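Local coordinates for protein restriction endonuclease THAI (Thermoplasma acidophilum, PDB 3NDH) that probably cleaves double-stranded DNA as a restriction endonuclease of the PD-(D/E)XK clan, and intercalates into its specific site without flipping bases, at residues A[64-69]-A[135-140]. Numbering follows the deposited sequence.
Sequences RIISSL and DLILVH
Ile66 on helix 58-74 meets Ile137 and Val139 of strand 135-141, giving one branch to each. Its CG2 lies 4.1 Å from CG2 of Ile137 and equally near that residue's CD1, the two isoleucines lying alongside each other and pointing opposite ways. The longer branch of Ile66 goes to Val139, and here the side chains come tip to tip, with Ile66 CD1 4.1 Å from Val139 CG2. The chi1 of Ile66 (-62°) sets CG2 anti to the backbone N and CG1 anti to the carbonyl carbon, which sends the branches to different strand residues. Ile137 and Val139 both direct CB toward the helix. All three side chains are buried. Ile101 of the adjacent parallel strand and Phe41 of helix 27-46 extend this apolar layer. The side chain of Ile137 is about 9 Å from the sodium ion bound by Asp91 and Ile101. On another helix face, Ser68 OG donates a hydrogen bond to Arg64 O (2.7 Å), which also accepts from Ser68 N, the donors coming from opposite faces of the carbonyl plane. This face joins the subunit interface, Ile65 and Ser68 packing on Trp218 of the second subunit. An apolar helix face laid on a mixed sheet fits the alpha/beta core of PD-(D/E)XK nucleases.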
loop_
_atom_site.group_PDB
_atom_site.type_symbol
_atom_site.label_atom_id
_atom_site.label_comp_id
_atom_site.label_asym_id
_atom_site.label_seq_id
_atom_site.Cartn_x
_atom_site.Cartn_y
_atom_site.Cartn_z
ATOM N N ARG A 64 -0.167 2.104 -11.751
ATOM C CA ARG A 64 0.680 3.065 -12.461
ATOM C C ARG A 64 1.115 2.550 -13.824
ATOM O O ARG A 64 1.152 3.283 -14.799
ATOM C CB ARG A 64 1.926 3.419 -11.646
ATOM C CG ARG A 64 1.665 4.291 -10.479
ATOM C CD ARG A 64 2.944 4.989 -10.028
ATOM N NE ARG A 64 2.793 5.443 -8.672
ATOM C CZ ARG A 64 3.678 5.230 -7.708
ATOM N NH1 ARG A 64 4.829 4.617 -7.962
ATOM N NH2 ARG A 64 3.417 5.674 -6.499
ATOM N N ILE A 65 1.466 1.266 -13.866
ATOM C CA ILE A 65 1.913 0.618 -15.090
ATOM C C ILE A 65 0.789 0.610 -16.128
ATOM O O ILE A 65 1.011 0.875 -17.324
ATOM C CB ILE A 65 2.429 -0.811 -14.813
ATOM C CG1 ILE A 65 3.748 -0.726 -14.042
ATOM C CG2 ILE A 65 2.622 -1.598 -16.098
ATOM C CD1 ILE A 65 4.186 -1.993 -13.285
ATOM N N ILE A 66 -0.434 0.308 -15.697
ATOM C CA ILE A 66 -1.559 0.282 -16.624
ATOM C C ILE A 66 -1.918 1.691 -17.075
ATOM O O ILE A 66 -2.155 1.923 -18.263
ATOM C CB ILE A 66 -2.778 -0.456 -16.008
ATOM C CG1 ILE A 66 -2.443 -1.929 -15.701
ATOM C CG2 ILE A 66 -4.005 -0.351 -16.904
ATOM C CD1 ILE A 66 -2.020 -2.754 -16.923
ATOM N N SER A 67 -1.947 2.654 -16.157
ATOM C CA SER A 67 -2.185 4.039 -16.588
ATOM C C SER A 67 -1.134 4.519 -17.593
ATOM O O SER A 67 -1.430 5.275 -18.509
ATOM C CB SER A 67 -2.207 4.979 -15.397
ATOM O OG SER A 67 -3.284 4.654 -14.514
ATOM N N SER A 68 0.100 4.076 -17.392
ATOM C CA SER A 68 1.199 4.422 -18.279
ATOM C C SER A 68 1.054 3.808 -19.666
ATOM O O SER A 68 1.495 4.404 -20.667
ATOM C CB SER A 68 2.530 4.037 -17.656
ATOM O OG SER A 68 2.741 4.781 -16.465
ATOM N N LEU A 69 0.423 2.638 -19.756
ATOM C CA LEU A 69 0.078 2.080 -21.069
ATOM C C LEU A 69 -0.885 2.995 -21.801
ATOM O O LEU A 69 -0.753 3.205 -22.985
ATOM C CB LEU A 69 -0.519 0.672 -20.905
ATOM C CG LEU A 69 -0.881 -0.052 -22.191
ATOM C CD1 LEU A 69 0.353 -0.409 -22.980
ATOM C CD2 LEU A 69 -1.714 -1.282 -21.825
ATOM N N ASP A 135 -16.151 1.777 -16.550
ATOM C CA ASP A 135 -15.328 0.832 -17.319
ATOM C C ASP A 135 -14.225 0.279 -16.442
ATOM O O ASP A 135 -13.630 1.021 -15.666
ATOM C CB ASP A 135 -14.703 1.532 -18.534
ATOM C CG ASP A 135 -15.713 1.857 -19.624
ATOM O OD1 ASP A 135 -16.801 1.236 -19.658
ATOM O OD2 ASP A 135 -15.392 2.746 -20.447
ATOM N N LEU A 136 -13.982 -1.021 -16.574
ATOM C CA LEU A 136 -13.026 -1.747 -15.756
ATOM C C LEU A 136 -11.941 -2.360 -16.633
ATOM O O LEU A 136 -12.233 -2.991 -17.653
ATOM C CB LEU A 136 -13.760 -2.848 -14.993
ATOM C CG LEU A 136 -12.973 -3.913 -14.239
ATOM C CD1 LEU A 136 -12.122 -3.294 -13.140
ATOM C CD2 LEU A 136 -13.928 -4.949 -13.657
ATOM N N ILE A 137 -10.679 -2.130 -16.247
ATOM C CA ILE A 137 -9.535 -2.879 -16.764
ATOM C C ILE A 137 -9.098 -3.814 -15.633
ATOM O O ILE A 137 -8.673 -3.366 -14.570
ATOM C CB ILE A 137 -8.358 -1.993 -17.201
ATOM C CG1 ILE A 137 -8.781 -1.086 -18.363
ATOM C CG2 ILE A 137 -7.149 -2.868 -17.620
ATOM C CD1 ILE A 137 -7.705 -0.041 -18.752
ATOM N N LEU A 138 -9.298 -5.119 -15.846
ATOM C CA LEU A 138 -8.978 -6.160 -14.891
ATOM C C LEU A 138 -7.785 -6.961 -15.385
ATOM O O LEU A 138 -7.832 -7.514 -16.455
ATOM C CB LEU A 138 -10.187 -7.087 -14.697
ATOM C CG LEU A 138 -9.981 -8.285 -13.764
ATOM C CD1 LEU A 138 -9.843 -7.862 -12.338
ATOM C CD2 LEU A 138 -11.132 -9.296 -13.938
ATOM N N VAL A 139 -6.723 -7.016 -14.585
ATOM C CA VAL A 139 -5.574 -7.842 -14.925
ATOM C C VAL A 139 -5.574 -9.091 -14.063
ATOM O O VAL A 139 -5.462 -9.033 -12.840
ATOM C CB VAL A 139 -4.248 -7.105 -14.708
ATOM C CG1 VAL A 139 -3.114 -7.914 -15.327
ATOM C CG2 VAL A 139 -4.283 -5.701 -15.289
ATOM N N HIS A 140 -5.743 -10.224 -14.739
ATOM C CA HIS A 140 -5.689 -11.527 -14.107
ATOM C C HIS A 140 -4.286 -12.097 -14.277
ATOM O O HIS A 140 -3.892 -12.486 -15.358
ATOM C CB HIS A 140 -6.739 -12.430 -14.730
ATOM C CG HIS A 140 -6.627 -13.856 -14.326
ATOM N ND1 HIS A 140 -7.006 -14.891 -15.151
ATOM C CD2 HIS A 140 -6.187 -14.422 -13.184
ATOM C CE1 HIS A 140 -6.793 -16.039 -14.533
ATOM N NE2 HIS A 140 -6.295 -15.784 -13.338
#